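PDB 3AII: glutamate--tRNA ligase from Methanothermobacter thermautotrophicus, which attaches glutamate to tRNA in two steps, first activating it with ATP to form Glu-AMP and then transferring it to the acceptor end. Local coordinates for residues I135-P140 / T165-D170; M254-A259 / R267-P272. All blocks are in the same frame, centred on the assembly; numbering follows the deposited sequence.

Contact 1: I135-P140 / T165-D170; sequences IEDTDP and TVIQSD
The Gln168 amide and the Glu136 carboxylate lie in nearly parallel planes, 5° apart, with the two chains side by side. Glu136 CG is above the amide, 3.6 Å from Gln168 CD, and the carboxylate is displaced past it. Both chains are extended beyond CG and point the same way. Gln168 OE1 rests on the backbone of the other segment, 3.2 Å from Glu136 CA. The polar ends have partners outside the two segments: Glu136 OE2 forms a salt bridge with Arg134, and Gln168 NE2 bonds Asp281. The third flat group is the Asp137 carboxylate. Ile167 CG2 approaches it obliquely, 3.4 Å from Asp137 OD2. Asp137 CG stands between the backbone N and the carbonyl carbon (chi1 64°), and this turns both oxygens toward Ser169. OD1 accepts from Ser169 N at 2.8 Å, and OD2 accepts from Ser169 OG at 2.6 Å, each through its syn lone pair. OD2 also bonds Tyr148 OH. An alanine at Asp137 would remove both oxygens and would probably leave the 3-10 turn at 168-170 less firmly tied to the loop. Strands 130-135 and 164-167 are parallel neighbours in the sheet of the class I catalytic domain. Helix 147-158 joins them in a beta-alpha-beta crossover. The contact lies at their C-terminal ends, where a class I synthetase keeps its active site, and Glu136 bonds through its backbone to Pro103 of the predicted 'HIGH' region. Ile135 N donates to Val166 O at 2.9 Å. Gln168 N donates to Ile135 O at 3.0 Å, nearly along the C=O axis. Ile135 CG1 and Ile167 CG1 meet on one face of the sheet, 4.2 Å apart.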
loop_
_atom_site.group_PDB
_atom_site.type_symbol
_atom_site.label_atom_id
_atom_site.label_comp_id
_atom_site.label_asym_id
_atom_site.label_seq_id
_atom_site.Cartn_x
_atom_site.Cartn_y
_atom_site.Cartn_z
ATOM N N ILE A 135 -8.086 14.999 0.557
ATOM C CA ILE A 135 -8.566 14.010 -0.400
ATOM C C ILE A 135 -8.840 14.697 -1.724
ATOM O O ILE A 135 -9.685 15.593 -1.816
ATOM C CB ILE A 135 -9.865 13.337 0.072
ATOM C CG1 ILE A 135 -9.713 12.768 1.485
ATOM C CG2 ILE A 135 -10.275 12.261 -0.919
ATOM C CD1 ILE A 135 -8.660 11.735 1.610
ATOM N N GLU A 136 -8.111 14.284 -2.754
ATOM C CA GLU A 136 -8.120 15.000 -4.020
ATOM C C GLU A 136 -9.068 14.313 -5.008
ATOM O O GLU A 136 -8.657 13.517 -5.861
ATOM C CB GLU A 136 -6.682 15.158 -4.533
ATOM C CG GLU A 136 -5.867 16.041 -3.577
ATOM C CD GLU A 136 -4.581 16.619 -4.163
ATOM O OE1 GLU A 136 -4.066 16.073 -5.168
ATOM O OE2 GLU A 136 -4.083 17.612 -3.582
ATOM N N ASP A 137 -10.352 14.626 -4.850
ATOM C CA ASP A 137 -11.418 13.917 -5.555
ATOM C C ASP A 137 -12.118 14.794 -6.601
ATOM O O ASP A 137 -13.344 14.810 -6.676
ATOM C CB ASP A 137 -12.440 13.379 -4.554
ATOM C CG ASP A 137 -13.164 14.478 -3.803
ATOM O OD1 ASP A 137 -12.633 15.601 -3.690
ATOM O OD2 ASP A 137 -14.287 14.222 -3.332
ATOM N N THR A 138 -11.333 15.507 -7.406
ATOM C CA THR A 138 -11.888 16.399 -8.438
ATOM C C THR A 138 -12.015 15.780 -9.836
ATOM O O THR A 138 -12.209 16.508 -10.822
ATOM C CB THR A 138 -11.030 17.663 -8.592
ATOM O OG1 THR A 138 -9.680 17.268 -8.852
ATOM C CG2 THR A 138 -11.072 18.486 -7.314
ATOM N N ASP A 139 -11.900 14.462 -9.935
ATOM C CA ASP A 139 -12.168 13.775 -11.202
ATOM C C ASP A 139 -13.332 12.844 -10.949
ATOM O O ASP A 139 -13.153 11.766 -10.367
ATOM C CB ASP A 139 -10.953 12.985 -11.683
ATOM C CG ASP A 139 -11.191 12.292 -13.024
ATOM O OD1 ASP A 139 -10.215 11.751 -13.577
ATOM O OD2 ASP A 139 -12.342 12.290 -13.527
ATOM N N PRO A 140 -14.534 13.268 -11.354
ATOM C CA PRO A 140 -15.742 12.557 -10.923
ATOM C C PRO A 140 -15.787 11.111 -11.404
ATOM O O PRO A 140 -16.409 10.287 -10.739
ATOM C CB PRO A 140 -16.881 13.370 -11.549
ATOM C CG PRO A 140 -16.246 14.151 -12.661
ATOM C CD PRO A 140 -14.835 14.407 -12.247
ATOM N N THR A 165 -8.630 17.414 8.054
ATOM C CA THR A 165 -9.034 16.639 6.885
ATOM C C THR A 165 -9.847 17.564 5.984
ATOM O O THR A 165 -10.800 18.211 6.440
ATOM C CB THR A 165 -9.907 15.420 7.242
ATOM O OG1 THR A 165 -9.149 14.470 7.997
ATOM C CG2 THR A 165 -10.379 14.720 5.978
ATOM N N VAL A 166 -9.458 17.629 4.713
ATOM C CA VAL A 166 -10.084 18.528 3.756
ATOM C C VAL A 166 -10.448 17.685 2.544
ATOM O O VAL A 166 -9.674 16.821 2.143
ATOM C CB VAL A 166 -9.103 19.640 3.343
ATOM C CG1 VAL A 166 -9.665 20.474 2.193
ATOM C CG2 VAL A 166 -8.782 20.538 4.532
ATOM N N ILE A 167 -11.641 17.890 1.991
ATOM C CA ILE A 167 -12.043 17.126 0.804
ATOM C C ILE A 167 -12.265 18.102 -0.355
ATOM O O ILE A 167 -13.022 19.060 -0.238
ATOM C CB ILE A 167 -13.311 16.295 1.069
ATOM C CG1 ILE A 167 -13.065 15.269 2.185
ATOM C CG2 ILE A 167 -13.746 15.537 -0.196
ATOM C CD1 ILE A 167 -14.348 14.595 2.659
ATOM N N GLN A 168 -11.583 17.894 -1.473
ATOM C CA GLN A 168 -11.605 18.905 -2.523
ATOM C C GLN A 168 -12.977 19.133 -3.151
ATOM O O GLN A 168 -13.277 20.250 -3.569
ATOM C CB GLN A 168 -10.546 18.623 -3.596
ATOM C CG GLN A 168 -9.127 18.841 -3.087
ATOM C CD GLN A 168 -8.100 18.856 -4.205
ATOM O OE1 GLN A 168 -8.151 18.031 -5.109
ATOM N NE2 GLN A 168 -7.168 19.805 -4.149
ATOM N N SER A 169 -13.812 18.098 -3.196
ATOM C CA SER A 169 -15.123 18.284 -3.808
ATOM C C SER A 169 -16.036 19.154 -2.945
ATOM O O SER A 169 -17.081 19.602 -3.408
ATOM C CB SER A 169 -15.788 16.941 -4.137
ATOM O OG SER A 169 -15.970 16.168 -2.973
ATOM N N ASP A 170 -15.628 19.426 -1.706
ATOM C CA ASP A 170 -16.357 20.372 -0.862
ATOM C C ASP A 170 -15.942 21.807 -1.156
ATOM O O ASP A 170 -16.519 22.756 -0.610
ATOM C CB ASP A 170 -16.051 20.125 0.619
ATOM C CG ASP A 170 -16.818 18.955 1.198
ATOM O OD1 ASP A 170 -16.301 18.354 2.163
ATOM O OD2 ASP A 170 -17.927 18.651 0.713
#

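Contact 2: M254-A259 / R267-P272; sequences MRIVEA and RYRVYP
Strands 252-256 and 270-272 are neighbouring antiparallel strands of a four-stranded sheet within the catalytic domain, and 270-272 is one of its two edge strands in this chain. Arg255 and Tyr271 form a hydrogen-bonded pair. Arg255 N donates to Tyr271 O at 2.9 Å, and Tyr271 N donates back to Arg255 O at 2.8 Å. Both bonds are nearly straight. Past the regular strands, Val257 N adds a third bond to Arg269 O at 2.7 Å. The short strand segments run 147° apart, the usual twist of an antiparallel pair. Met254, Ile256, Val270 and Pro272 share one face. Met254 bends at chi2 (-73°), which carries SD across toward the partner strand. There SD lies 4.0 Å from Pro272 CB and 4.1 Å from Val270 CG1. Trp222 of helix 215-224 packs on both Met254 and Val270. Ile256 CG2 runs alongside Arg269 and touches its CD at 4.0 Å. The Arg269 guanidinium continues to Met228 O, which NH1 bonds. Arg255 and Tyr271 lie on the other face. Val257 CB approaches the Tyr271 ring obliquely, 4.0 Å from CD1. Arg255 is extended from CG to NE. A water accepts a weak bond from its NH1 and donates to Pro272 O, 3.0 Å away, so it bridges the two strands. Residues 257-269 link the strands without a helix or strand, which makes this a beta hairpin with a long irregular connection.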
loop_
_atom_site.group_PDB
_atom_site.type_symbol
_atom_site.label_atom_id
_atom_site.label_comp_id
_atom_site.label_asym_id
_atom_site.label_seq_id
_atom_site.Cartn_x
_atom_site.Cartn_y
_atom_site.Cartn_z
ATOM N N MET A 254 -9.088 24.622 -15.652
ATOM C CA MET A 254 -10.497 24.226 -15.467
ATOM C C MET A 254 -11.037 23.585 -16.729
ATOM O O MET A 254 -10.775 24.082 -17.829
ATOM C CB MET A 254 -11.394 25.442 -15.189
ATOM C CG MET A 254 -11.267 26.102 -13.856
ATOM S SD MET A 254 -12.040 25.040 -12.587
ATOM C CE MET A 254 -11.930 26.062 -11.123
ATOM N N ARG A 255 -11.819 22.516 -16.564
ATOM C CA ARG A 255 -12.454 21.847 -17.695
ATOM C C ARG A 255 -13.914 21.556 -17.392
ATOM O O ARG A 255 -14.344 21.634 -16.246
ATOM C CB ARG A 255 -11.735 20.543 -18.026
ATOM C CG ARG A 255 -11.715 19.563 -16.873
ATOM C CD ARG A 255 -11.068 18.247 -17.227
ATOM N NE ARG A 255 -11.212 17.291 -16.138
ATOM C CZ ARG A 255 -10.674 16.076 -16.141
ATOM N NH1 ARG A 255 -10.857 15.265 -15.108
ATOM N NH2 ARG A 255 -9.951 15.675 -17.180
ATOM N N ILE A 256 -14.667 21.217 -18.434
ATOM C CA ILE A 256 -16.072 20.877 -18.272
ATOM C C ILE A 256 -16.203 19.361 -18.364
ATOM O O ILE A 256 -15.700 18.763 -19.309
ATOM C CB ILE A 256 -16.925 21.531 -19.376
ATOM C CG1 ILE A 256 -16.777 23.061 -19.344
ATOM C CG2 ILE A 256 -18.388 21.120 -19.214
ATOM C CD1 ILE A 256 -17.309 23.778 -20.592
ATOM N N VAL A 257 -16.854 18.748 -17.376
ATOM C CA VAL A 257 -17.052 17.298 -17.352
ATOM C C VAL A 257 -18.503 17.027 -17.017
ATOM O O VAL A 257 -19.000 17.485 -15.985
ATOM C CB VAL A 257 -16.181 16.621 -16.276
ATOM C CG1 VAL A 257 -16.364 15.087 -16.296
ATOM C CG2 VAL A 257 -14.716 17.009 -16.448
ATOM N N GLU A 258 -19.192 16.294 -17.884
ATOM C CA GLU A 258 -20.590 15.990 -17.619
ATOM C C GLU A 258 -20.702 14.580 -17.086
ATOM O O GLU A 258 -20.862 13.626 -17.843
ATOM C CB GLU A 258 -21.429 16.164 -18.883
ATOM C CG GLU A 258 -21.364 17.564 -19.475
ATOM C CD GLU A 258 -22.251 17.704 -20.701
ATOM O OE1 GLU A 258 -23.491 17.661 -20.539
ATOM O OE2 GLU A 258 -21.716 17.854 -21.823
ATOM N N ALA A 259 -20.582 14.447 -15.774
ATOM C CA ALA A 259 -20.603 13.135 -15.146
ATOM C C ALA A 259 -21.059 13.266 -13.704
ATOM O O ALA A 259 -20.794 14.270 -13.055
ATOM C CB ALA A 259 -19.213 12.490 -15.205
ATOM N N ARG A 267 -24.322 18.283 -9.257
ATOM C CA ARG A 267 -24.264 19.695 -8.895
ATOM C C ARG A 267 -23.295 20.501 -9.756
ATOM O O ARG A 267 -23.560 21.655 -10.095
ATOM C CB ARG A 267 -23.873 19.844 -7.425
ATOM C CG ARG A 267 -25.046 19.808 -6.474
ATOM C CD ARG A 267 -25.146 21.116 -5.711
ATOM N NE ARG A 267 -24.216 21.163 -4.590
ATOM C CZ ARG A 267 -24.081 22.203 -3.774
ATOM N NH1 ARG A 267 -23.214 22.152 -2.772
ATOM N NH2 ARG A 267 -24.809 23.295 -3.960
ATOM N N TYR A 268 -22.167 19.893 -10.107
ATOM C CA TYR A 268 -21.103 20.622 -10.786
ATOM C C TYR A 268 -20.751 19.983 -12.116
ATOM O O TYR A 268 -20.778 18.763 -12.252
ATOM C CB TYR A 268 -19.838 20.638 -9.921
ATOM C CG TYR A 268 -20.059 21.189 -8.538
ATOM C CD1 TYR A 268 -20.092 20.349 -7.428
ATOM C CD2 TYR A 268 -20.235 22.542 -8.344
ATOM C CE1 TYR A 268 -20.291 20.855 -6.150
ATOM C CE2 TYR A 268 -20.438 23.063 -7.068
ATOM C CZ TYR A 268 -20.464 22.215 -5.981
ATOM O OH TYR A 268 -20.662 22.742 -4.721
ATOM N N ARG A 269 -20.402 20.817 -13.086
ATOM C CA ARG A 269 -19.844 20.309 -14.332
ATOM C C ARG A 269 -18.509 20.968 -14.643
ATOM O O ARG A 269 -17.818 20.562 -15.564
ATOM C CB ARG A 269 -20.809 20.530 -15.495
ATOM C CG ARG A 269 -20.905 21.972 -15.941
ATOM C CD ARG A 269 -21.740 22.095 -17.210
ATOM N NE ARG A 269 -23.127 21.685 -16.990
ATOM C CZ ARG A 269 -24.053 21.672 -17.942
ATOM N NH1 ARG A 269 -23.733 22.035 -19.177
ATOM N NH2 ARG A 269 -25.293 21.292 -17.662
ATOM N N VAL A 270 -18.137 21.995 -13.887
ATOM C CA VAL A 270 -16.860 22.649 -14.162
ATOM C C VAL A 270 -15.884 22.236 -13.063
ATOM O O VAL A 270 -16.136 22.501 -11.881
ATOM C CB VAL A 270 -16.989 24.186 -14.216
ATOM C CG1 VAL A 270 -15.636 24.804 -14.542
ATOM C CG2 VAL A 270 -18.023 24.616 -15.269
ATOM N N TYR A 271 -14.792 21.575 -13.454
ATOM C CA TYR A 271 -13.868 20.956 -12.492
ATOM C C TYR A 271 -12.444 21.469 -12.653
ATOM O O TYR A 271 -11.983 21.700 -13.776
ATOM C CB TYR A 271 -13.849 19.438 -12.692
ATOM C CG TYR A 271 -15.054 18.754 -12.105
ATOM C CD1 TYR A 271 -16.224 18.603 -12.841
ATOM C CD2 TYR A 271 -15.025 18.287 -10.801
ATOM C CE1 TYR A 271 -17.328 17.967 -12.284
ATOM C CE2 TYR A 271 -16.108 17.666 -10.249
ATOM C CZ TYR A 271 -17.256 17.515 -10.988
ATOM O OH TYR A 271 -18.322 16.878 -10.401
ATOM N N PRO A 272 -11.725 21.629 -11.533
ATOM C CA PRO A 272 -10.330 22.061 -11.616
ATOM C C PRO A 272 -9.420 20.912 -12.013
ATOM O O PRO A 272 -9.677 19.732 -11.696
ATOM C CB PRO A 272 -10.016 22.496 -10.177
ATOM C CG PRO A 272 -10.866 21.590 -9.350
ATOM C CD PRO A 272 -12.175 21.498 -10.138
HETATM O O HOH W 1 -10.997 17.457 -13.067
#

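Overall arrangement
Both contacts belong to the catalytic domain, with centres 13 Å apart, and contact 1 closes in the chain before contact 2 opens. They touch directly through the loop after strand 130-135. Thr138 O lies 3.3 Å from Tyr271 CD2, and Thr138 CG2 lies 3.7 Å from Pro272 CG. Farther along, Pro140 CG packs on Val257 CG1 at 3.8 Å. Asp139 CG comes within 3.6 Å of Arg255 NH1, where the opposite charges attract only weakly. The loop leaving the parallel sheet thus packs on the edge of the antiparallel sheet. Contact 1 adjoins the predicted 'HIGH' region. The Ile256 side chain of contact 2 is about 13 Å from the zinc held by Cys191, Cys193, Cys208 and Cys210.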